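Local coordinates for Slr0280 protein (Synechocystis sp., PDB 5H3K), which is of unknown function but carries a phosphodiester glycosidase (NAGPA-family) domain, which suggests that it may cleave phosphodiester-linked sugars, at residues Leu513-Glu518 with Ala523-Arg528; His548-Gly553 with Leu558-Gln563; Thr379-Leu384 with Ala570-Asn575. All coordinates share one frame; numbering follows the deposited sequence.

Contact 1: residues Leu513-Glu518 with Ala523-Arg528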
ATOM      1  N   LEU A 513     -10.342  21.486  -0.915  1.00 11.92           N
ATOM      2  CA  LEU A 513     -11.013  20.577  -1.847  1.00 10.50           C
ATOM      3  C   LEU A 513     -11.744  21.300  -2.979  1.00 12.81           C
ATOM      4  O   LEU A 513     -12.620  22.139  -2.750  1.00 12.38           O
ATOM      5  CB  LEU A 513     -11.989  19.656  -1.101  1.00 11.42           C
ATOM      6  CG  LEU A 513     -12.875  18.726  -1.927  1.00 11.78           C
ATOM      7  CD1 LEU A 513     -12.029  17.737  -2.701  1.00 12.27           C
ATOM      8  CD2 LEU A 513     -13.872  17.981  -1.031  1.00 11.23           C
ATOM      9  N   ASN A 514     -11.349  20.982  -4.206  1.00 10.60           N
ATOM     10  CA  ASN A 514     -12.026  21.470  -5.398  1.00 12.31           C
ATOM     11  C   ASN A 514     -11.959  20.376  -6.429  1.00 11.98           C
ATOM     12  O   ASN A 514     -11.133  20.419  -7.346  1.00  8.77           O
ATOM     13  CB  ASN A 514     -11.384  22.749  -5.933  1.00 10.66           C
ATOM     14  CG  ASN A 514     -12.090  23.274  -7.185  1.00 14.61           C
ATOM     15  OD1 ASN A 514     -13.071  22.692  -7.654  1.00 12.67           O
ATOM     16  ND2 ASN A 514     -11.585  24.373  -7.734  1.00 17.30           N
ATOM     17  N   ALA A 515     -12.812  19.371  -6.262  1.00 11.13           N
ATOM     18  CA  ALA A 515     -12.737  18.194  -7.107  1.00  9.57           C
ATOM     19  C   ALA A 515     -13.106  18.533  -8.548  1.00 12.08           C
ATOM     20  O   ALA A 515     -12.579  17.938  -9.486  1.00  9.59           O
ATOM     21  CB  ALA A 515     -13.621  17.090  -6.567  1.00  8.86           C
ATOM     22  N   THR A 516     -14.014  19.487  -8.738  1.00  9.94           N
ATOM     23  CA  THR A 516     -14.426  19.826 -10.101  1.00  9.80           C
ATOM     24  C   THR A 516     -13.262  20.477 -10.842  1.00 11.27           C
ATOM     25  O   THR A 516     -13.033  20.210 -12.026  1.00 10.35           O
ATOM     26  CB  THR A 516     -15.666  20.750 -10.111  1.00  9.68           C
ATOM     27  OG1 THR A 516     -16.813  19.992  -9.701  1.00 11.43           O
ATOM     28  CG2 THR A 516     -15.911  21.332 -11.515  1.00 11.22           C
ATOM     29  N   GLY A 517     -12.516  21.310 -10.123  1.00 10.26           N
ATOM     30  CA  GLY A 517     -11.362  22.003 -10.671  1.00 11.55           C
ATOM     31  C   GLY A 517     -10.279  21.042 -11.122  1.00 13.09           C
ATOM     32  O   GLY A 517      -9.543  21.313 -12.079  1.00 11.53           O
ATOM     33  N   GLU A 518     -10.181  19.914 -10.432  1.00  8.40           N
ATOM     34  CA  GLU A 518      -9.199  18.888 -10.781  1.00  8.28           C
ATOM     35  C   GLU A 518      -9.757  17.829 -11.736  1.00  8.17           C
ATOM     36  O   GLU A 518      -9.148  16.777 -11.939  1.00  9.77           O
ATOM     37  CB  GLU A 518      -8.647  18.231  -9.510  1.00  9.14           C
ATOM     38  CG  GLU A 518      -7.832  19.181  -8.632  1.00  7.62           C
ATOM     39  CD  GLU A 518      -7.085  18.462  -7.526  1.00  6.69           C
ATOM     40  OE1 GLU A 518      -6.659  17.300  -7.748  1.00  6.09           O
ATOM     41  OE2 GLU A 518      -6.902  19.058  -6.438  1.00  7.27           O
ATOM     42  N   ALA A 523     -20.040  11.735 -10.344  1.00 15.45           N
ATOM     43  CA  ALA A 523     -20.164  10.424  -9.706  1.00 16.01           C
ATOM     44  C   ALA A 523     -19.057  10.197  -8.669  1.00 17.58           C
ATOM     45  O   ALA A 523     -19.310   9.698  -7.565  1.00 15.27           O
ATOM     46  CB  ALA A 523     -20.145   9.322 -10.757  1.00 17.09           C
ATOM     47  N   PHE A 524     -17.827  10.551  -9.034  1.00 14.18           N
ATOM     48  CA  PHE A 524     -16.695  10.415  -8.125  1.00 12.93           C
ATOM     49  C   PHE A 524     -16.935  11.279  -6.892  1.00 11.29           C
ATOM     50  O   PHE A 524     -16.686  10.856  -5.758  1.00 11.13           O
ATOM     51  CB  PHE A 524     -15.403  10.827  -8.835  1.00 13.84           C
ATOM     52  CG  PHE A 524     -14.159  10.644  -8.000  1.00 12.06           C
ATOM     53  CD1 PHE A 524     -13.677  11.681  -7.214  1.00 10.93           C
ATOM     54  CD2 PHE A 524     -13.468   9.436  -8.013  1.00 14.50           C
ATOM     55  CE1 PHE A 524     -12.518  11.527  -6.456  1.00 12.06           C
ATOM     56  CE2 PHE A 524     -12.311   9.266  -7.257  1.00 10.77           C
ATOM     57  CZ  PHE A 524     -11.838  10.306  -6.475  1.00 10.95           C
ATOM     58  N   GLN A 525     -17.453  12.480  -7.112  1.00 10.73           N
ATOM     59  CA  GLN A 525     -17.632  13.432  -6.021  1.00  9.40           C
ATOM     60  C   GLN A 525     -18.694  13.067  -4.994  1.00 13.54           C
ATOM     61  O   GLN A 525     -18.624  13.520  -3.854  1.00 11.89           O
ATOM     62  CB  GLN A 525     -17.910  14.833  -6.566  1.00 10.55           C
ATOM     63  CG  GLN A 525     -16.722  15.443  -7.267  1.00 11.78           C
ATOM     64  CD  GLN A 525     -16.962  16.878  -7.700  1.00 15.60           C
ATOM     65  OE1 GLN A 525     -17.352  17.732  -6.890  1.00 12.56           O
ATOM     66  NE2 GLN A 525     -16.722  17.157  -8.979  1.00 12.88           N
ATOM     67  N   GLN A 526     -19.689  12.280  -5.373  1.00 16.64           N
ATOM     68  CA  GLN A 526     -20.748  11.975  -4.407  1.00 18.01           C
ATOM     69  C   GLN A 526     -20.582  10.581  -3.816  1.00 16.41           C
ATOM     70  O   GLN A 526     -21.378  10.123  -3.008  1.00 15.52           O
ATOM     71  CB  GLN A 526     -22.136  12.174  -5.020  1.00 21.40           C
ATOM     72  CG  GLN A 526     -22.342  11.458  -6.335  1.00 28.76           C
ATOM     73  CD  GLN A 526     -23.530  12.010  -7.119  1.00 40.28           C
ATOM     74  OE1 GLN A 526     -23.766  13.223  -7.139  1.00 41.40           O
ATOM     75  NE2 GLN A 526     -24.281  11.118  -7.769  1.00 42.59           N
ATOM     76  N   GLN A 527     -19.502   9.925  -4.203  1.00 12.45           N
ATOM     77  CA  GLN A 527     -19.240   8.571  -3.760  1.00 11.46           C
ATOM     78  C   GLN A 527     -18.761   8.507  -2.295  1.00 12.23           C
ATOM     79  O   GLN A 527     -17.999   9.370  -1.838  1.00 11.12           O
ATOM     80  CB  GLN A 527     -18.208   7.977  -4.713  1.00 14.00           C
ATOM     81  CG  GLN A 527     -17.801   6.559  -4.476  1.00 21.16           C
ATOM     82  CD  GLN A 527     -16.860   6.084  -5.567  1.00 22.67           C
ATOM     83  OE1 GLN A 527     -16.006   6.845  -6.040  1.00 21.52           O
ATOM     84  NE2 GLN A 527     -17.021   4.831  -5.988  1.00 31.24           N
ATOM     85  N   ARG A 528     -19.244   7.502  -1.563  1.00 10.47           N
ATOM     86  CA  ARG A 528     -18.724   7.156  -0.233  1.00 10.40           C
ATOM     87  C   ARG A 528     -17.849   5.906  -0.366  1.00 11.41           C
ATOM     88  O   ARG A 528     -18.288   4.908  -0.934  1.00 12.57           O
ATOM     89  CB  ARG A 528     -19.877   6.859   0.727  1.00  9.34           C
ATOM     90  CG  ARG A 528     -20.337   8.058   1.529  1.00 16.67           C
ATOM     91  CD  ARG A 528     -20.850   9.153   0.658  1.00 18.62           C
ATOM     92  NE  ARG A 528     -21.341  10.280   1.445  1.00 21.89           N
ATOM     93  CZ  ARG A 528     -21.859  11.376   0.904  1.00 25.00           C
ATOM     94  NH1 ARG A 528     -22.289  12.370   1.674  1.00 23.55           N
ATOM     95  NH2 ARG A 528     -21.944  11.472  -0.416  1.00 30.23           N
TER
HETATM   96  O   HOH W   1     -15.803  20.841  -6.751  1.00 16.01           O
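Ala515 and Thr516, at the start of a helical turn, receive the side chain of Gln525 from the short helix 522-526. The close packing is on the Ala515 side: its methyl lies over one face of the Gln525 amide, directly above CD, with Ala515 CB 3.5 Å from Gln525 CD and nearly as close to CG. Ala515 is buried and its CB points at the helix.

Thr516, by contrast, is exposed, yet its bond is firm. Gln525 NE2 donates to Thr516 OG1 at 2.9 Å, a straight bond (167°) with the hydroxyl only 8° out of the amide plane. Gln525 can span the gap because CG stands beside its own backbone N (chi1 -68°) and the chain runs extended beyond it. The two side chains cross at about a right angle. A second bond, from NE2 to Phe520 O, grips the same nitrogen and so probably limits rotation of the amide. The loose element is a water that bridges the loop and the amide, accepting from Thr516 N at 3.0 Å but giving only weak, long bonds to Asn514 OD1 and Gln525 OE1.

The turn that presents these groups is itself held by an Asx motif: Asn514 OD1 accepts from Gly517 N at 2.9 Å, with the donor well above the carbonyl plane.

This is a local packing of a loop against the helix that follows it, both in the phosphodiester glycosidase region. On the inner side of the loop, the carboxylate of Glu518 binds Arg383 of strand 379-392 and the backbone of Gly369 and Leu504, while Leu513 and Phe524 rest on Leu558 of helix 558-567.

Contact 2: residues His548-Gly553 with Leu558-Gln563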
ATOM      1  N   HIS A 548     -11.741   3.089   6.239  1.00  6.15           N
ATOM      2  CA  HIS A 548     -12.776   2.308   5.561  1.00  6.66           C
ATOM      3  C   HIS A 548     -14.166   2.765   5.980  1.00  7.23           C
ATOM      4  O   HIS A 548     -14.439   3.967   5.939  1.00  8.13           O
ATOM      5  CB  HIS A 548     -12.497   0.809   5.713  1.00  6.69           C
ATOM      6  CG  HIS A 548     -11.197   0.397   5.077  1.00  6.05           C
ATOM      7  ND1 HIS A 548     -11.081   0.179   3.722  1.00  7.22           N
ATOM      8  CD2 HIS A 548      -9.964   0.219   5.602  1.00  7.14           C
ATOM      9  CE1 HIS A 548      -9.825  -0.142   3.439  1.00  5.74           C
ATOM     10  NE2 HIS A 548      -9.128  -0.125   4.556  1.00  7.06           N
ATOM     11  N   ASN A 549     -15.056   1.851   6.349  1.00  8.97           N
ATOM     12  CA  ASN A 549     -16.418   2.260   6.703  1.00  8.88           C
ATOM     13  C   ASN A 549     -16.468   2.858   8.091  1.00  7.37           C
ATOM     14  O   ASN A 549     -15.755   2.400   8.998  1.00  9.71           O
ATOM     15  CB  ASN A 549     -17.375   1.063   6.662  1.00  9.18           C
ATOM     16  CG  ASN A 549     -17.603   0.550   5.255  1.00 14.76           C
ATOM     17  OD1 ASN A 549     -18.633   0.823   4.643  1.00 23.65           O
ATOM     18  ND2 ASN A 549     -16.638  -0.194   4.735  1.00 19.48           N
ATOM     19  N   ARG A 550     -17.308   3.872   8.268  1.00  6.34           N
ATOM     20  CA  ARG A 550     -17.571   4.386   9.605  1.00  8.91           C
ATOM     21  C   ARG A 550     -18.347   3.321  10.377  1.00 10.29           C
ATOM     22  O   ARG A 550     -18.976   2.429   9.780  1.00  8.20           O
ATOM     23  CB  ARG A 550     -18.347   5.706   9.551  1.00  8.52           C
ATOM     24  CG  ARG A 550     -19.852   5.552   9.285  1.00  9.24           C
ATOM     25  CD  ARG A 550     -20.458   6.849   8.762  1.00  9.40           C
ATOM     26  NE  ARG A 550     -20.037   7.133   7.384  1.00  9.91           N
ATOM     27  CZ  ARG A 550     -20.093   8.334   6.806  1.00 11.02           C
ATOM     28  NH1 ARG A 550     -19.686   8.487   5.553  1.00  9.41           N
ATOM     29  NH2 ARG A 550     -20.546   9.383   7.479  1.00 12.04           N
ATOM     30  N   VAL A 551     -18.278   3.384  11.702  1.00 10.00           N
ATOM     31  CA  VAL A 551     -19.026   2.437  12.525  1.00 12.28           C
ATOM     32  C   VAL A 551     -20.506   2.552  12.181  1.00  8.15           C
ATOM     33  O   VAL A 551     -21.104   3.620  12.325  1.00 11.30           O
ATOM     34  CB  VAL A 551     -18.783   2.666  14.035  1.00 11.21           C
ATOM     35  CG1 VAL A 551     -19.650   1.719  14.872  1.00 11.41           C
ATOM     36  CG2 VAL A 551     -17.306   2.469  14.368  1.00 11.86           C
ATOM     37  N   GLY A 552     -21.073   1.459  11.672  1.00 11.70           N
ATOM     38  CA  GLY A 552     -22.488   1.387  11.339  1.00 11.98           C
ATOM     39  C   GLY A 552     -22.928   2.181  10.120  1.00 14.46           C
ATOM     40  O   GLY A 552     -24.092   2.552  10.007  1.00 14.58           O
ATOM     41  N   GLY A 553     -22.004   2.449   9.199  1.00 12.25           N
ATOM     42  CA  GLY A 553     -22.323   3.269   8.049  1.00 10.21           C
ATOM     43  C   GLY A 553     -21.344   3.083   6.902  1.00  8.89           C
ATOM     44  O   GLY A 553     -20.593   2.106   6.871  1.00  9.71           O
ATOM     45  N   LEU A 558     -15.429  12.650   0.100  1.00  7.32           N
ATOM     46  CA  LEU A 558     -14.189  13.439   0.029  1.00  7.60           C
ATOM     47  C   LEU A 558     -14.127  14.519   1.123  1.00  6.30           C
ATOM     48  O   LEU A 558     -13.073  14.741   1.732  1.00  6.13           O
ATOM     49  CB  LEU A 558     -14.005  14.072  -1.359  1.00  7.48           C
ATOM     50  CG  LEU A 558     -13.767  13.130  -2.543  1.00 10.06           C
ATOM     51  CD1 LEU A 558     -13.919  13.917  -3.849  1.00 11.17           C
ATOM     52  CD2 LEU A 558     -12.388  12.481  -2.450  1.00  9.17           C
ATOM     53  N   GLY A 559     -15.246  15.197   1.371  1.00  8.10           N
ATOM     54  CA  GLY A 559     -15.290  16.211   2.411  1.00  9.16           C
ATOM     55  C   GLY A 559     -15.076  15.647   3.804  1.00  7.73           C
ATOM     56  O   GLY A 559     -14.367  16.239   4.635  1.00  8.32           O
ATOM     57  N   GLU A 560     -15.713  14.508   4.069  1.00  7.58           N
ATOM     58  CA  GLU A 560     -15.527  13.799   5.332  1.00  8.69           C
ATOM     59  C   GLU A 560     -14.084  13.356   5.522  1.00  7.11           C
ATOM     60  O   GLU A 560     -13.537  13.476   6.620  1.00  6.66           O
ATOM     61  CB  GLU A 560     -16.483  12.609   5.429  1.00  8.43           C
ATOM     62  CG  GLU A 560     -17.933  13.050   5.658  1.00  9.25           C
ATOM     63  CD  GLU A 560     -18.951  11.932   5.476  1.00 14.74           C
ATOM     64  OE1 GLU A 560     -18.649  10.952   4.748  1.00 10.82           O
ATOM     65  OE2 GLU A 560     -20.070  12.047   6.048  1.00 13.24           O
ATOM     66  N   PHE A 561     -13.468  12.847   4.456  1.00  6.02           N
ATOM     67  CA  PHE A 561     -12.084  12.405   4.540  1.00  4.46           C
ATOM     68  C   PHE A 561     -11.165  13.590   4.854  1.00  5.99           C
ATOM     69  O   PHE A 561     -10.250  13.462   5.659  1.00  5.78           O
ATOM     70  CB  PHE A 561     -11.662  11.685   3.248  1.00  3.75           C
ATOM     71  CG  PHE A 561     -10.345  10.944   3.359  1.00  5.12           C
ATOM     72  CD1 PHE A 561     -10.052  10.177   4.483  1.00  5.01           C
ATOM     73  CD2 PHE A 561      -9.416  11.002   2.324  1.00  4.07           C
ATOM     74  CE1 PHE A 561      -8.832   9.486   4.596  1.00  6.43           C
ATOM     75  CE2 PHE A 561      -8.209  10.310   2.413  1.00  3.00           C
ATOM     76  CZ  PHE A 561      -7.908   9.555   3.551  1.00  4.27           C
ATOM     77  N   ALA A 562     -11.425  14.748   4.241  1.00  5.13           N
ATOM     78  CA  ALA A 562     -10.679  15.969   4.569  1.00  6.42           C
ATOM     79  C   ALA A 562     -10.810  16.329   6.050  1.00  8.08           C
ATOM     80  O   ALA A 562      -9.833  16.722   6.694  1.00  7.93           O
ATOM     81  CB  ALA A 562     -11.129  17.119   3.696  1.00  6.62           C
ATOM     82  N   GLN A 563     -12.011  16.183   6.594  1.00  8.34           N
ATOM     83  CA  GLN A 563     -12.224  16.435   8.011  1.00  9.55           C
ATOM     84  C   GLN A 563     -11.480  15.423   8.867  1.00  8.44           C
ATOM     85  O   GLN A 563     -10.900  15.777   9.898  1.00  8.87           O
ATOM     86  CB  GLN A 563     -13.723  16.444   8.328  1.00 10.16           C
ATOM     87  CG  GLN A 563     -14.483  17.571   7.623  1.00 13.13           C
ATOM     88  CD  GLN A 563     -15.980  17.551   7.897  1.00 25.23           C
ATOM     89  OE1 GLN A 563     -16.544  16.524   8.281  1.00 24.55           O
ATOM     90  NE2 GLN A 563     -16.631  18.691   7.696  1.00 28.30           N
TER
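Arg550 lays the end of its guanidinium against the carboxylate of Glu560, gripping it with two nitrogens, one to each oxygen. Arg550 NH1 reaches Glu560 OE1 at 2.8 Å, on the syn side but tilted from the carboxylate plane and bent (142°), and Arg550 NH2 reaches Glu560 OE2 at 3.1 Å along a straighter path. The fork is not flat: the two planes are turned 60° apart, and NH2 meets OE2 from above the carboxylate.

Arg550 opens a type II beta turn that closes at Gly553, with Gly552 at positive phi, and Glu560 lies in the first turn of helix 558-567, so the salt bridge ties the loop after strand 542-547 to the helix that follows it. Glu560 OE1 also accepts from Ser557 N, just ahead of that helix. The arginine chain bends at chi3 (72°), which turns the guanidinium toward the loop leading to the helix, where NE binds Ala554 O and NH1 binds Gly555 O. NH2 also binds Gly290 O.

With a leucine in place of Arg550, Glu560 would probably be left without its cationic mate and the 554-555 carbonyls without these donors. Phe293 of strand 291-300 packs against the arginine side chain.

Contact 3: residues Thr379-Leu384 with Ala570-Asn575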
ATOM      1  N   THR A 379       9.323  18.368   1.689  1.00  8.93           N
ATOM      2  CA  THR A 379       8.160  18.069   0.837  1.00 10.82           C
ATOM      3  C   THR A 379       7.533  19.331   0.258  1.00 10.79           C
ATOM      4  O   THR A 379       7.753  20.434   0.753  1.00 11.48           O
ATOM      5  CB  THR A 379       7.046  17.315   1.603  1.00 10.70           C
ATOM      6  OG1 THR A 379       6.550  18.144   2.665  1.00 12.77           O
ATOM      7  CG2 THR A 379       7.557  16.004   2.181  1.00  8.39           C
ATOM      8  N   THR A 380       6.740  19.157  -0.794  1.00  6.76           N
ATOM      9  CA  THR A 380       5.874  20.219  -1.296  1.00  8.49           C
ATOM     10  C   THR A 380       4.594  19.586  -1.824  1.00  7.60           C
ATOM     11  O   THR A 380       4.610  18.426  -2.245  1.00  5.97           O
ATOM     12  CB  THR A 380       6.546  21.085  -2.403  1.00  9.62           C
ATOM     13  OG1 THR A 380       5.856  22.333  -2.510  1.00 11.31           O
ATOM     14  CG2 THR A 380       6.513  20.387  -3.779  1.00  8.62           C
ATOM     15  N   PHE A 381       3.497  20.340  -1.771  1.00  6.66           N
ATOM     16  CA  PHE A 381       2.191  19.882  -2.248  1.00  7.57           C
ATOM     17  C   PHE A 381       1.667  20.943  -3.200  1.00  9.37           C
ATOM     18  O   PHE A 381       1.959  22.137  -3.036  1.00 10.84           O
ATOM     19  CB  PHE A 381       1.190  19.748  -1.088  1.00  5.06           C
ATOM     20  CG  PHE A 381       1.450  18.582  -0.147  1.00  7.20           C
ATOM     21  CD1 PHE A 381       2.528  18.595   0.736  1.00  7.49           C
ATOM     22  CD2 PHE A 381       0.557  17.515  -0.087  1.00  5.81           C
ATOM     23  CE1 PHE A 381       2.746  17.533   1.631  1.00  6.59           C
ATOM     24  CE2 PHE A 381       0.755  16.460   0.806  1.00  5.81           C
ATOM     25  CZ  PHE A 381       1.859  16.471   1.669  1.00  5.15           C
ATOM     26  N   GLY A 382       0.871  20.537  -4.183  1.00  5.65           N
ATOM     27  CA  GLY A 382       0.273  21.515  -5.073  1.00  7.23           C
ATOM     28  C   GLY A 382      -0.473  20.817  -6.175  1.00  9.61           C
ATOM     29  O   GLY A 382      -0.585  19.599  -6.160  1.00 10.45           O
ATOM     30  N   ARG A 383      -0.984  21.585  -7.128  1.00  6.34           N
ATOM     31  CA  ARG A 383      -1.657  21.003  -8.279  1.00  7.24           C
ATOM     32  C   ARG A 383      -0.690  21.078  -9.447  1.00  6.12           C
ATOM     33  O   ARG A 383      -0.326  22.165  -9.904  1.00  7.79           O
ATOM     34  CB  ARG A 383      -2.964  21.738  -8.554  1.00  8.62           C
ATOM     35  CG  ARG A 383      -3.906  21.640  -7.353  1.00  8.85           C
ATOM     36  CD  ARG A 383      -5.304  22.139  -7.679  1.00 13.71           C
ATOM     37  NE  ARG A 383      -6.220  21.968  -6.544  1.00 14.55           N
ATOM     38  CZ  ARG A 383      -6.355  22.837  -5.540  1.00 14.47           C
ATOM     39  NH1 ARG A 383      -5.629  23.948  -5.504  1.00 17.22           N
ATOM     40  NH2 ARG A 383      -7.219  22.591  -4.565  1.00 13.63           N
ATOM     41  N   LEU A 384      -0.254  19.910  -9.905  1.00  4.52           N
ATOM     42  CA  LEU A 384       0.921  19.810 -10.752  1.00  5.50           C
ATOM     43  C   LEU A 384       0.586  19.701 -12.241  1.00  5.43           C
ATOM     44  O   LEU A 384      -0.294  18.946 -12.654  1.00  5.74           O
ATOM     45  CB  LEU A 384       1.761  18.606 -10.307  1.00  3.86           C
ATOM     46  CG  LEU A 384       2.930  18.181 -11.197  1.00  6.69           C
ATOM     47  CD1 LEU A 384       4.028  19.239 -11.157  1.00  7.04           C
ATOM     48  CD2 LEU A 384       3.441  16.819 -10.734  1.00  5.35           C
ATOM     49  N   ALA A 570      -3.247  16.927  10.015  1.00 13.10           N
ATOM     50  CA  ALA A 570      -2.640  17.203   8.715  1.00  9.62           C
ATOM     51  C   ALA A 570      -2.596  18.703   8.430  1.00  9.88           C
ATOM     52  O   ALA A 570      -3.614  19.379   8.543  1.00 12.37           O
ATOM     53  CB  ALA A 570      -3.398  16.479   7.611  1.00  8.89           C
ATOM     54  N   VAL A 571      -1.428  19.223   8.057  1.00  7.67           N
ATOM     55  CA  VAL A 571      -1.350  20.604   7.563  1.00 10.60           C
ATOM     56  C   VAL A 571      -1.388  20.667   6.035  1.00 10.18           C
ATOM     57  O   VAL A 571      -1.839  21.652   5.466  1.00 12.42           O
ATOM     58  CB  VAL A 571      -0.112  21.352   8.101  1.00 13.01           C
ATOM     59  CG1 VAL A 571      -0.100  21.306   9.613  1.00 20.97           C
ATOM     60  CG2 VAL A 571       1.159  20.754   7.565  1.00 21.85           C
ATOM     61  N   ASN A 572      -0.893  19.619   5.378  1.00  8.31           N
ATOM     62  CA  ASN A 572      -1.063  19.445   3.936  1.00  8.46           C
ATOM     63  C   ASN A 572      -1.514  18.000   3.755  1.00  7.09           C
ATOM     64  O   ASN A 572      -1.020  17.138   4.467  1.00  5.77           O
ATOM     65  CB  ASN A 572       0.271  19.644   3.196  1.00  7.98           C
ATOM     66  CG  ASN A 572       0.803  21.068   3.287  1.00 12.51           C
ATOM     67  OD1 ASN A 572       0.079  22.034   3.064  1.00 14.45           O
ATOM     68  ND2 ASN A 572       2.084  21.194   3.592  1.00 18.12           N
ATOM     69  N   ALA A 573      -2.448  17.731   2.838  1.00  5.77           N
ATOM     70  CA  ALA A 573      -2.974  16.387   2.644  1.00  5.04           C
ATOM     71  C   ALA A 573      -3.404  16.179   1.202  1.00  5.27           C
ATOM     72  O   ALA A 573      -4.068  17.038   0.617  1.00  4.99           O
ATOM     73  CB  ALA A 573      -4.168  16.131   3.594  1.00  6.59           C
ATOM     74  N   LEU A 574      -3.019  15.033   0.645  1.00  2.33           N
ATOM     75  CA  LEU A 574      -3.348  14.651  -0.721  1.00  3.80           C
ATOM     76  C   LEU A 574      -4.159  13.371  -0.686  1.00  3.29           C
ATOM     77  O   LEU A 574      -3.729  12.361  -0.100  1.00  2.83           O
ATOM     78  CB  LEU A 574      -2.059  14.418  -1.525  1.00  3.32           C
ATOM     79  CG  LEU A 574      -2.212  13.801  -2.916  1.00  2.87           C
ATOM     80  CD1 LEU A 574      -2.912  14.785  -3.829  1.00  4.67           C
ATOM     81  CD2 LEU A 574      -0.813  13.451  -3.451  1.00  4.34           C
ATOM     82  N   ASN A 575      -5.336  13.410  -1.303  1.00  4.27           N
ATOM     83  CA  ASN A 575      -6.137  12.212  -1.495  1.00  4.55           C
ATOM     84  C   ASN A 575      -5.438  11.309  -2.494  1.00  3.61           C
ATOM     85  O   ASN A 575      -5.007  11.772  -3.553  1.00  3.55           O
ATOM     86  CB  ASN A 575      -7.536  12.553  -2.001  1.00  3.20           C
ATOM     87  CG  ASN A 575      -8.444  11.334  -2.042  1.00  3.51           C
ATOM     88  OD1 ASN A 575      -8.709  10.704  -1.002  1.00  4.66           O
ATOM     89  ND2 ASN A 575      -8.896  10.967  -3.245  1.00  4.53           N
TER
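Phe381 meets Asn572 through a CH-pi contact: Asn572 CB sits over the centre of the ring, 3.5 Å from its centroid and only 11° off the normal. The methylene makes the closest approach; the inclined amide passes Phe381 CD1 at a longer distance through ND2. With CG beside the backbone N (chi1 -72°), Phe381 carries its ring across to strand 572-576.

Van der Waals packing continues around the rim. Phe381 CE2 approaches the backbone N of Leu574 at 4.0 Å, near the ring plane, and lies 4.2 Å from Leu574 CB. Ala573 turns its CB the other way, so its part is mainly backbone. Beyond these segments, Ile371 and Val536 also touch the phenylalanine.

The polar end of Asn572 is held by the turn between strands 504-507 and 510-511, where OD1 accepts from Gln508 N. Val571 and Asn572 form a classic beta bulge opposite Val536.

The two strands belong to different sheets, with axes 7.9 Å apart at 56°, so this is face packing between sheets and not strand pairing. Its chemistry is mainly apolar: one aromatic ring bridges the two layers, while the asparagine contributes mainly its methylene and keeps its amide oxygen for a backbone partner.

Overall arrangement
Contact 2 is a surface salt bridge, contact 1 a partly buried mix of methyl packing and one amide-to-hydroxyl bond, and contact 3 a partly buried, mainly apolar join between two sheets, with Ala573 and Leu574 on its buried side. Contacts 1 and 2 each tie a loop to the helix just after it, whereas contact 3 brings together strands 186 residues apart in sequence, and both others lie within that span. They also touch one another: helix 558-567 of contact 2 meets both other contacts, and on the side of contact 3 Phe561 reaches Asn575. That helix thus lies between contact 1 and strand 572-576. Centres are about 15 to 20 Å apart.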